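Local coordinates for protein carbonic anhydrase (Synechocystis sp., PDB 5SWC) that catalyses the reversible, zinc-dependent hydration of carbon dioxide to hydrogencarbonate, supplying carbon dioxide to RuBisCO inside the carboxysome, at residues D75-R80 against E101-A106; R150-D155 against V170-L175; D60-P65 against Y203-G208. One frame throughout, in Å; residues are numbered along the deposited sequence.

Contact 1: D75-R80 against E101-A106; sequences DLFVIR and EYALVA
F77 reaches from its strand to two successive residues of the facing helix, its ring divided between A103 and Y102. A103 CB meets two ring atoms, lying 3.7 Å from F77 CD2 and almost as near F77 CE2, while Y102 CD2 lies by F77 CE1 and F77 CZ, 4.0 Å from each. F77 CE1 arrives at the rim of the Y102 ring, near its plane, and the two side chains cross at about a right angle. A chi1 of -177° sets the F77 ring anti to the backbone N, where it meets both A103 and Y102. Y102 is held in turn by its own helix, for A106 CB sits 3.5 Å above one ring face, toward the rim. L54, L107 and Q49 also touch F77; further out, backbone bonds to I53 and F55 fix its strand beside strand 53-58. Helix 95-106 thus packs on one face of the central sheet at strand 76-81, outermost in this chain; backbone bonds from V78 and R80 run on to the second subunit, against which this edge of the sheet is paired. Across the contact itself every touching atom is carbon. Its cohesion therefore comes from buried apolar surface and shape, without a polar bond to fix the direction of approach, although Y102 is still partly exposed.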
loop_
_atom_site.group_PDB
_atom_site.type_symbol
_atom_site.label_atom_id
_atom_site.label_comp_id
_atom_site.label_asym_id
_atom_site.label_seq_id
_atom_site.Cartn_x
_atom_site.Cartn_y
_atom_site.Cartn_z
ATOM N N ASP A 75 11.956 -18.301 -27.992
ATOM C CA ASP A 75 11.781 -17.024 -28.677
ATOM C C ASP A 75 11.035 -15.967 -27.868
ATOM O O ASP A 75 11.379 -14.782 -27.972
ATOM C CB ASP A 75 11.020 -17.232 -29.995
ATOM C CG ASP A 75 11.828 -17.918 -31.095
ATOM O OD1 ASP A 75 13.039 -18.178 -30.961
ATOM O OD2 ASP A 75 11.193 -18.167 -32.168
ATOM N N LEU A 76 9.973 -16.363 -27.160
ATOM C CA LEU A 76 9.045 -15.403 -26.530
ATOM C C LEU A 76 9.071 -15.558 -25.036
ATOM O O LEU A 76 8.756 -16.637 -24.508
ATOM C CB LEU A 76 7.607 -15.652 -26.995
ATOM C CG LEU A 76 7.339 -15.609 -28.510
ATOM C CD1 LEU A 76 5.833 -15.717 -28.736
ATOM C CD2 LEU A 76 7.877 -14.352 -29.152
ATOM N N PHE A 77 9.421 -14.477 -24.346
ATOM C CA PHE A 77 9.284 -14.406 -22.877
ATOM C C PHE A 77 7.888 -13.840 -22.658
ATOM O O PHE A 77 7.578 -12.774 -23.205
ATOM C CB PHE A 77 10.362 -13.490 -22.327
ATOM C CG PHE A 77 10.396 -13.374 -20.836
ATOM C CD1 PHE A 77 11.231 -14.169 -20.075
ATOM C CD2 PHE A 77 9.631 -12.410 -20.180
ATOM C CE1 PHE A 77 11.273 -14.022 -18.687
ATOM C CE2 PHE A 77 9.714 -12.265 -18.756
ATOM C CZ PHE A 77 10.524 -13.053 -18.064
ATOM N N VAL A 78 7.033 -14.513 -21.913
ATOM C CA VAL A 78 5.595 -14.256 -21.967
ATOM C C VAL A 78 5.031 -13.883 -20.591
ATOM O O VAL A 78 5.256 -14.601 -19.602
ATOM C CB VAL A 78 4.835 -15.461 -22.512
ATOM C CG1 VAL A 78 3.362 -15.187 -22.531
ATOM C CG2 VAL A 78 5.329 -15.813 -23.922
ATOM N N ILE A 79 4.279 -12.795 -20.520
ATOM C CA ILE A 79 3.473 -12.412 -19.377
ATOM C C ILE A 79 2.028 -12.652 -19.726
ATOM O O ILE A 79 1.592 -12.189 -20.784
ATOM C CB ILE A 79 3.688 -10.924 -19.046
ATOM C CG1 ILE A 79 5.126 -10.678 -18.554
ATOM C CG2 ILE A 79 2.639 -10.417 -18.083
ATOM C CD1 ILE A 79 5.488 -9.214 -18.399
ATOM N N ARG A 80 1.273 -13.363 -18.885
ATOM C CA ARG A 80 -0.154 -13.518 -19.121
ATOM C C ARG A 80 -0.964 -13.268 -17.894
ATOM O O ARG A 80 -0.681 -13.824 -16.830
ATOM C CB ARG A 80 -0.488 -14.946 -19.613
ATOM C CG ARG A 80 0.233 -15.283 -20.901
ATOM C CD ARG A 80 -0.113 -16.618 -21.520
ATOM N NE ARG A 80 -1.483 -16.621 -22.006
ATOM C CZ ARG A 80 -2.052 -17.641 -22.649
ATOM N NH1 ARG A 80 -1.374 -18.737 -22.955
ATOM N NH2 ARG A 80 -3.337 -17.548 -22.962
ATOM N N GLU A 101 10.770 -6.150 -16.100
ATOM C CA GLU A 101 12.108 -5.713 -15.724
ATOM C C GLU A 101 13.136 -6.817 -15.944
ATOM O O GLU A 101 14.232 -6.585 -16.457
ATOM C CB GLU A 101 12.129 -5.288 -14.260
ATOM C CG GLU A 101 13.465 -4.704 -13.836
ATOM C CD GLU A 101 13.459 -4.350 -12.390
ATOM O OE1 GLU A 101 13.526 -5.291 -11.612
ATOM O OE2 GLU A 101 13.350 -3.155 -12.036
ATOM N N TYR A 102 12.770 -8.032 -15.574
ATOM C CA TYR A 102 13.692 -9.156 -15.834
ATOM C C TYR A 102 13.992 -9.302 -17.320
ATOM O O TYR A 102 15.150 -9.453 -17.719
ATOM C CB TYR A 102 13.128 -10.446 -15.242
ATOM C CG TYR A 102 14.121 -11.575 -15.248
ATOM C CD1 TYR A 102 15.141 -11.637 -14.310
ATOM C CD2 TYR A 102 14.088 -12.535 -16.231
ATOM C CE1 TYR A 102 16.088 -12.666 -14.351
ATOM C CE2 TYR A 102 15.003 -13.553 -16.254
ATOM C CZ TYR A 102 15.992 -13.624 -15.329
ATOM O OH TYR A 102 16.928 -14.656 -15.407
ATOM N N ALA A 103 12.957 -9.247 -18.120
ATOM C CA ALA A 103 13.104 -9.384 -19.578
ATOM C C ALA A 103 14.027 -8.301 -20.183
ATOM O O ALA A 103 14.889 -8.570 -21.022
ATOM C CB ALA A 103 11.727 -9.352 -20.215
ATOM N N LEU A 104 13.822 -7.059 -19.759
ATOM C CA LEU A 104 14.588 -5.955 -20.319
ATOM C C LEU A 104 15.984 -5.861 -19.751
ATOM O O LEU A 104 16.945 -5.634 -20.494
ATOM C CB LEU A 104 13.847 -4.635 -20.082
ATOM C CG LEU A 104 12.974 -4.166 -21.233
ATOM C CD1 LEU A 104 11.773 -5.071 -21.307
ATOM C CD2 LEU A 104 12.537 -2.726 -21.025
ATOM N N VAL A 105 16.137 -6.054 -18.445
ATOM C CA VAL A 105 17.402 -5.806 -17.786
ATOM C C VAL A 105 18.294 -7.047 -17.729
ATOM O O VAL A 105 19.485 -6.974 -18.026
ATOM C CB VAL A 105 17.181 -5.236 -16.377
ATOM C CG1 VAL A 105 18.513 -5.017 -15.707
ATOM C CG2 VAL A 105 16.413 -3.916 -16.490
ATOM N N ALA A 106 17.736 -8.179 -17.335
ATOM C CA ALA A 106 18.502 -9.418 -17.255
ATOM C C ALA A 106 18.636 -10.093 -18.617
ATOM O O ALA A 106 19.713 -10.668 -18.917
ATOM C CB ALA A 106 17.871 -10.356 -16.274
#

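Contact 2: R150-D155 against V170-L175; sequences RRLVLD and VAENIL
V153 and E172 carry the nearest CA atoms of the helical segments 150-155 and 170-175, with V153 CA and E172 CA 7.6 Å apart. E172 fills this gap with both its aliphatic stem and its carboxylate. Near the root of the side chain, V153 CG2 lies 4.1 Å from E172 CB, a loose apolar touch. The chain then bends at chi2 (-66°), which carries the carboxylate over to L152. There the two side chains cross at about a right angle: L152 CD2 is 3.7 Å from E172 CD, and L152 CD1 and CD2 both come to 3.8 Å of E172 OE1. A buried carboxylate set against the two leucine methyl groups would probably find its charge costly; a hydrogen bond between Y157 OH and E172 OE2 meets part of that need. On the helix 147-156 side, R151 and D155, one turn apart, form a salt bridge in which R151 NE and NH2 each reach D155 OD1 at 3.1 Å, from the same face of the carboxylate and well above its plane. S189 of the third subunit bonds the other oxygen, D155 OD2, and that subunit also packs H188 on L152 and H192 on E172. Both helices therefore face the third subunit here, and V170, A171 and I174 of helix 162-181 rest on I202 of strand 197-204.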
loop_
_atom_site.group_PDB
_atom_site.type_symbol
_atom_site.label_atom_id
_atom_site.label_comp_id
_atom_site.label_asym_id
_atom_site.label_seq_id
_atom_site.Cartn_x
_atom_site.Cartn_y
_atom_site.Cartn_z
ATOM N N ARG A 150 -11.579 2.671 -19.433
ATOM C CA ARG A 150 -12.996 2.770 -19.184
ATOM C C ARG A 150 -13.462 4.208 -19.296
ATOM O O ARG A 150 -14.486 4.506 -19.903
ATOM C CB ARG A 150 -13.290 2.212 -17.799
ATOM C CG ARG A 150 -14.759 1.939 -17.585
ATOM C CD ARG A 150 -15.014 1.462 -16.178
ATOM N NE ARG A 150 -14.891 2.599 -15.277
ATOM C CZ ARG A 150 -15.907 3.363 -14.889
ATOM N NH1 ARG A 150 -15.702 4.415 -14.097
ATOM N NH2 ARG A 150 -17.138 3.101 -15.305
ATOM N N ARG A 151 -12.683 5.136 -18.733
ATOM C CA ARG A 151 -13.043 6.544 -18.807
ATOM C C ARG A 151 -13.062 7.066 -20.227
ATOM O O ARG A 151 -14.015 7.704 -20.650
ATOM C CB ARG A 151 -12.058 7.371 -17.935
ATOM C CG ARG A 151 -12.452 8.803 -17.695
ATOM C CD ARG A 151 -13.628 8.999 -16.753
ATOM N NE ARG A 151 -14.903 8.935 -17.432
ATOM C CZ ARG A 151 -16.023 8.474 -16.877
ATOM N NH1 ARG A 151 -16.031 8.028 -15.628
ATOM N NH2 ARG A 151 -17.147 8.441 -17.582
ATOM N N LEU A 152 -12.008 6.764 -20.973
ATOM C CA LEU A 152 -11.963 7.144 -22.382
ATOM C C LEU A 152 -13.163 6.586 -23.173
ATOM O O LEU A 152 -13.805 7.324 -23.950
ATOM C CB LEU A 152 -10.629 6.685 -22.976
ATOM C CG LEU A 152 -10.358 7.108 -24.410
ATOM C CD1 LEU A 152 -8.856 7.184 -24.649
ATOM C CD2 LEU A 152 -11.018 6.160 -25.393
ATOM N N VAL A 153 -13.466 5.301 -22.999
ATOM C CA VAL A 153 -14.507 4.651 -23.780
ATOM C C VAL A 153 -15.878 5.206 -23.402
ATOM O O VAL A 153 -16.684 5.539 -24.276
ATOM C CB VAL A 153 -14.427 3.125 -23.611
ATOM C CG1 VAL A 153 -15.702 2.462 -24.141
ATOM C CG2 VAL A 153 -13.184 2.579 -24.315
ATOM N N LEU A 154 -16.141 5.377 -22.115
ATOM C CA LEU A 154 -17.423 5.965 -21.708
ATOM C C LEU A 154 -17.606 7.410 -22.164
ATOM O O LEU A 154 -18.718 7.832 -22.511
ATOM C CB LEU A 154 -17.597 5.856 -20.185
ATOM C CG LEU A 154 -17.722 4.422 -19.656
ATOM C CD1 LEU A 154 -17.925 4.432 -18.143
ATOM C CD2 LEU A 154 -18.821 3.636 -20.350
ATOM N N ASP A 155 -16.531 8.189 -22.182
ATOM C CA ASP A 155 -16.604 9.589 -22.541
ATOM C C ASP A 155 -16.702 9.808 -24.044
ATOM O O ASP A 155 -17.362 10.760 -24.455
ATOM C CB ASP A 155 -15.370 10.376 -22.049
ATOM C CG ASP A 155 -15.317 10.557 -20.537
ATOM O OD1 ASP A 155 -16.340 10.358 -19.839
ATOM O OD2 ASP A 155 -14.195 10.885 -20.052
ATOM N N VAL A 170 -11.402 -3.475 -26.282
ATOM C CA VAL A 170 -10.214 -4.303 -26.489
ATOM C C VAL A 170 -9.069 -3.447 -27.071
ATOM O O VAL A 170 -7.908 -3.513 -26.625
ATOM C CB VAL A 170 -10.550 -5.487 -27.374
ATOM C CG1 VAL A 170 -9.288 -6.161 -27.915
ATOM C CG2 VAL A 170 -11.409 -6.485 -26.627
ATOM N N ALA A 171 -9.385 -2.638 -28.092
ATOM C CA ALA A 171 -8.359 -1.838 -28.770
ATOM C C ALA A 171 -7.803 -0.746 -27.847
ATOM O O ALA A 171 -6.582 -0.571 -27.714
ATOM C CB ALA A 171 -8.937 -1.234 -30.035
ATOM N N GLU A 172 -8.699 0.005 -27.214
ATOM C CA GLU A 172 -8.287 1.092 -26.323
ATOM C C GLU A 172 -7.519 0.555 -25.109
ATOM O O GLU A 172 -6.600 1.214 -24.597
ATOM C CB GLU A 172 -9.503 1.941 -25.951
ATOM C CG GLU A 172 -10.055 2.780 -27.088
ATOM C CD GLU A 172 -9.108 3.879 -27.578
ATOM O OE1 GLU A 172 -8.102 4.226 -26.915
ATOM O OE2 GLU A 172 -9.460 4.441 -28.658
ATOM N N ASN A 173 -7.835 -0.654 -24.663
ATOM C CA ASN A 173 -7.109 -1.231 -23.544
ATOM C C ASN A 173 -5.641 -1.431 -23.894
ATOM O O ASN A 173 -4.779 -1.179 -23.038
ATOM C CB ASN A 173 -7.786 -2.560 -23.122
ATOM C CG ASN A 173 -7.115 -3.212 -21.966
ATOM O OD1 ASN A 173 -7.098 -2.679 -20.848
ATOM N ND2 ASN A 173 -6.614 -4.435 -22.194
ATOM N N ILE A 174 -5.346 -1.878 -25.092
ATOM C CA ILE A 174 -3.964 -2.041 -25.557
ATOM C C ILE A 174 -3.257 -0.681 -25.495
ATOM O O ILE A 174 -2.125 -0.595 -24.972
ATOM C CB ILE A 174 -3.931 -2.656 -26.957
ATOM C CG1 ILE A 174 -4.433 -4.104 -26.897
ATOM C CG2 ILE A 174 -2.546 -2.563 -27.571
ATOM C CD1 ILE A 174 -4.910 -4.590 -28.214
ATOM N N LEU A 175 -3.894 0.371 -25.977
ATOM C CA LEU A 175 -3.287 1.706 -26.017
ATOM C C LEU A 175 -2.995 2.202 -24.594
ATOM O O LEU A 175 -1.953 2.787 -24.332
ATOM C CB LEU A 175 -4.166 2.662 -26.802
ATOM C CG LEU A 175 -4.432 2.205 -28.245
ATOM C CD1 LEU A 175 -5.114 3.284 -29.004
ATOM C CD2 LEU A 175 -3.150 1.801 -28.904
#

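Contact 3: D60-P65 against Y203-G208; sequences DSRVDP and YRIEEG
R62 begins its contact with I205 at the CB atom, 3.9 Å from I205 CD1, and the two side chains cross at about a right angle. The same methyl group also touches R62 CD, and because the arginine bends at chi3 (-72°) it ends up over one face of the guanidinium, toward the rim near NE. The nitrogens are turned edge-on to D60. R62 NE donates to D60 OD1 at 2.9 Å with an angle of 170°, and R62 NH2 donates to D60 OD2 at 2.8 Å; both bonds lie in the guanidinium plane and use syn lone pairs of the carboxylate. At the tip, R62 NH1 bonds to L45 O of the second subunit. The anti lone pair of D60 OD1 takes R62 N at 2.8 Å, closing an Asx turn within the type I turn D60-V63. This Asp-Arg pair is a hallmark of the beta-class carbonic anhydrases, and here it lies beside the zinc ion bound by C58, H117 and C120. An alanine in place of R62 takes away both guanidinium bonds to D60, whose carboxylate would then probably be freer to turn, held by the backbone N-H of the Asx turn, and would be likely to open a gap at the I205 methyl. R62 O lies in the plane of the Y203 ring at its edge, 3.8 Å from Y203 CE2. A water bound to R62 O at 2.8 Å links on to Y203 OH at 3.1 Å, with a weak bond from D64 N. V63 CG2 meets the same ring edge, 4.1 Å from Y203 CD2, while V63 and I205 both also touch H117.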
loop_
_atom_site.group_PDB
_atom_site.type_symbol
_atom_site.label_atom_id
_atom_site.label_comp_id
_atom_site.label_asym_id
_atom_site.label_seq_id
_atom_site.Cartn_x
_atom_site.Cartn_y
_atom_site.Cartn_z
ATOM N N ASP A 60 -6.627 -15.813 -21.325
ATOM C CA ASP A 60 -7.684 -16.481 -22.089
ATOM C C ASP A 60 -7.130 -17.727 -22.805
ATOM O O ASP A 60 -6.130 -17.657 -23.535
ATOM C CB ASP A 60 -8.236 -15.467 -23.105
ATOM C CG ASP A 60 -9.509 -15.940 -23.774
ATOM O OD1 ASP A 60 -9.531 -16.974 -24.465
ATOM O OD2 ASP A 60 -10.508 -15.192 -23.653
ATOM N N SER A 61 -7.832 -18.828 -22.637
ATOM C CA SER A 61 -7.389 -20.110 -23.188
ATOM C C SER A 61 -7.384 -20.191 -24.687
ATOM O O SER A 61 -6.796 -21.104 -25.272
ATOM C CB SER A 61 -8.198 -21.233 -22.594
ATOM O OG SER A 61 -9.537 -21.164 -23.029
ATOM N N ARG A 62 -8.029 -19.234 -25.332
ATOM C CA ARG A 62 -8.127 -19.191 -26.792
ATOM C C ARG A 62 -6.910 -18.554 -27.419
ATOM O O ARG A 62 -6.782 -18.556 -28.649
ATOM C CB ARG A 62 -9.408 -18.493 -27.245
ATOM C CG ARG A 62 -10.656 -19.146 -26.706
ATOM C CD ARG A 62 -11.887 -18.319 -26.929
ATOM N NE ARG A 62 -11.914 -17.159 -26.063
ATOM C CZ ARG A 62 -12.927 -16.319 -25.958
ATOM N NH1 ARG A 62 -13.985 -16.464 -26.748
ATOM N NH2 ARG A 62 -12.893 -15.305 -25.117
ATOM N N VAL A 63 -6.045 -17.983 -26.603
ATOM C CA VAL A 63 -4.851 -17.300 -27.074
ATOM C C VAL A 63 -3.616 -18.143 -26.800
ATOM O O VAL A 63 -3.387 -18.609 -25.668
ATOM C CB VAL A 63 -4.708 -15.929 -26.344
ATOM C CG1 VAL A 63 -3.426 -15.233 -26.797
ATOM C CG2 VAL A 63 -5.926 -15.067 -26.559
ATOM N N ASP A 64 -2.811 -18.390 -27.832
ATOM C CA ASP A 64 -1.552 -19.128 -27.676
ATOM C C ASP A 64 -0.478 -18.343 -28.452
ATOM O O ASP A 64 -0.430 -18.423 -29.678
ATOM C CB ASP A 64 -1.692 -20.552 -28.171
ATOM C CG ASP A 64 -0.360 -21.365 -28.043
ATOM O OD1 ASP A 64 0.715 -20.740 -27.948
ATOM O OD2 ASP A 64 -0.430 -22.614 -28.087
ATOM N N PRO A 65 0.362 -17.562 -27.777
ATOM C CA PRO A 65 1.260 -16.660 -28.491
ATOM C C PRO A 65 2.253 -17.396 -29.360
ATOM O O PRO A 65 2.596 -16.922 -30.452
ATOM C CB PRO A 65 1.995 -15.894 -27.384
ATOM C CG PRO A 65 1.451 -16.366 -26.165
ATOM C CD PRO A 65 0.412 -17.365 -26.319
ATOM N N TYR A 203 -5.432 -9.584 -31.498
ATOM C CA TYR A 203 -5.635 -10.902 -32.121
ATOM C C TYR A 203 -7.133 -11.150 -32.266
ATOM O O TYR A 203 -7.879 -11.220 -31.294
ATOM C CB TYR A 203 -4.958 -11.975 -31.264
ATOM C CG TYR A 203 -5.319 -13.403 -31.607
ATOM C CD1 TYR A 203 -5.289 -13.866 -32.914
ATOM C CD2 TYR A 203 -5.630 -14.302 -30.618
ATOM C CE1 TYR A 203 -5.612 -15.180 -33.217
ATOM C CE2 TYR A 203 -5.970 -15.614 -30.902
ATOM C CZ TYR A 203 -5.948 -16.041 -32.205
ATOM O OH TYR A 203 -6.251 -17.347 -32.511
ATOM N N ARG A 204 -7.579 -11.254 -33.516
ATOM C CA ARG A 204 -8.983 -11.514 -33.859
ATOM C C ARG A 204 -9.149 -13.013 -34.028
ATOM O O ARG A 204 -8.714 -13.608 -35.034
ATOM C CB ARG A 204 -9.374 -10.738 -35.119
ATOM C CG ARG A 204 -9.163 -9.294 -34.915
ATOM C CD ARG A 204 -9.609 -8.466 -36.073
ATOM N NE ARG A 204 -11.061 -8.397 -36.111
ATOM C CZ ARG A 204 -11.782 -8.450 -37.222
ATOM N NH1 ARG A 204 -11.168 -8.567 -38.400
ATOM N NH2 ARG A 204 -13.117 -8.348 -37.165
ATOM N N ILE A 205 -9.778 -13.632 -33.043
ATOM C CA ILE A 205 -9.812 -15.096 -32.932
ATOM C C ILE A 205 -10.551 -15.740 -34.106
ATOM O O ILE A 205 -10.014 -16.622 -34.776
ATOM C CB ILE A 205 -10.476 -15.498 -31.614
ATOM C CG1 ILE A 205 -9.645 -15.051 -30.394
ATOM C CG2 ILE A 205 -10.685 -17.029 -31.570
ATOM C CD1 ILE A 205 -10.384 -15.183 -29.116
ATOM N N GLU A 206 -11.798 -15.346 -34.381
ATOM C CA GLU A 206 -12.577 -15.953 -35.461
ATOM C C GLU A 206 -11.969 -15.719 -36.835
ATOM O O GLU A 206 -12.033 -16.582 -37.707
ATOM C CB GLU A 206 -14.014 -15.413 -35.430
ATOM C CG GLU A 206 -14.897 -15.990 -36.520
ATOM C CD GLU A 206 -16.351 -15.533 -36.467
ATOM O OE1 GLU A 206 -16.680 -14.614 -35.677
ATOM O OE2 GLU A 206 -17.141 -16.038 -37.276
ATOM N N GLU A 207 -11.414 -14.527 -37.018
ATOM C CA GLU A 207 -10.987 -14.074 -38.322
ATOM C C GLU A 207 -9.566 -14.502 -38.653
ATOM O O GLU A 207 -9.181 -14.429 -39.824
ATOM C CB GLU A 207 -11.074 -12.548 -38.393
ATOM C CG GLU A 207 -12.447 -11.996 -38.269
ATOM C CD GLU A 207 -12.977 -11.765 -36.847
ATOM O OE1 GLU A 207 -12.313 -12.033 -35.839
ATOM O OE2 GLU A 207 -14.164 -11.339 -36.796
ATOM N N GLY A 208 -8.832 -14.976 -37.661
ATOM C CA GLY A 208 -7.488 -15.469 -37.914
ATOM C C GLY A 208 -6.509 -14.405 -38.396
ATOM O O GLY A 208 -5.801 -14.604 -39.388
HETATM O O HOH W 1 -4.578 -18.751 -30.312
#

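How the contacts relate
Contacts 1 and 2 both fall within the chain loop closed by contact 3, one after the other. Contact 3 lies nearest the metal, with the R62 side chain about 6 Å from the zinc ion. Contact 1 is joined to it chiefly through R80, whose NH2 comes to 2.9 Å of both D60 O and V63 O, with L76 CD1 also on P65 O, although the contact centres are 21 Å apart. Contact 2 touches neither of the others; its nearest atoms are about 6 Å from those of contact 3, and the E172 side chain is about 12 Å from that of the zinc ligand C120. Contacts 1 and 2, with centres 25 Å apart, lie on opposite sides of the chain's centre.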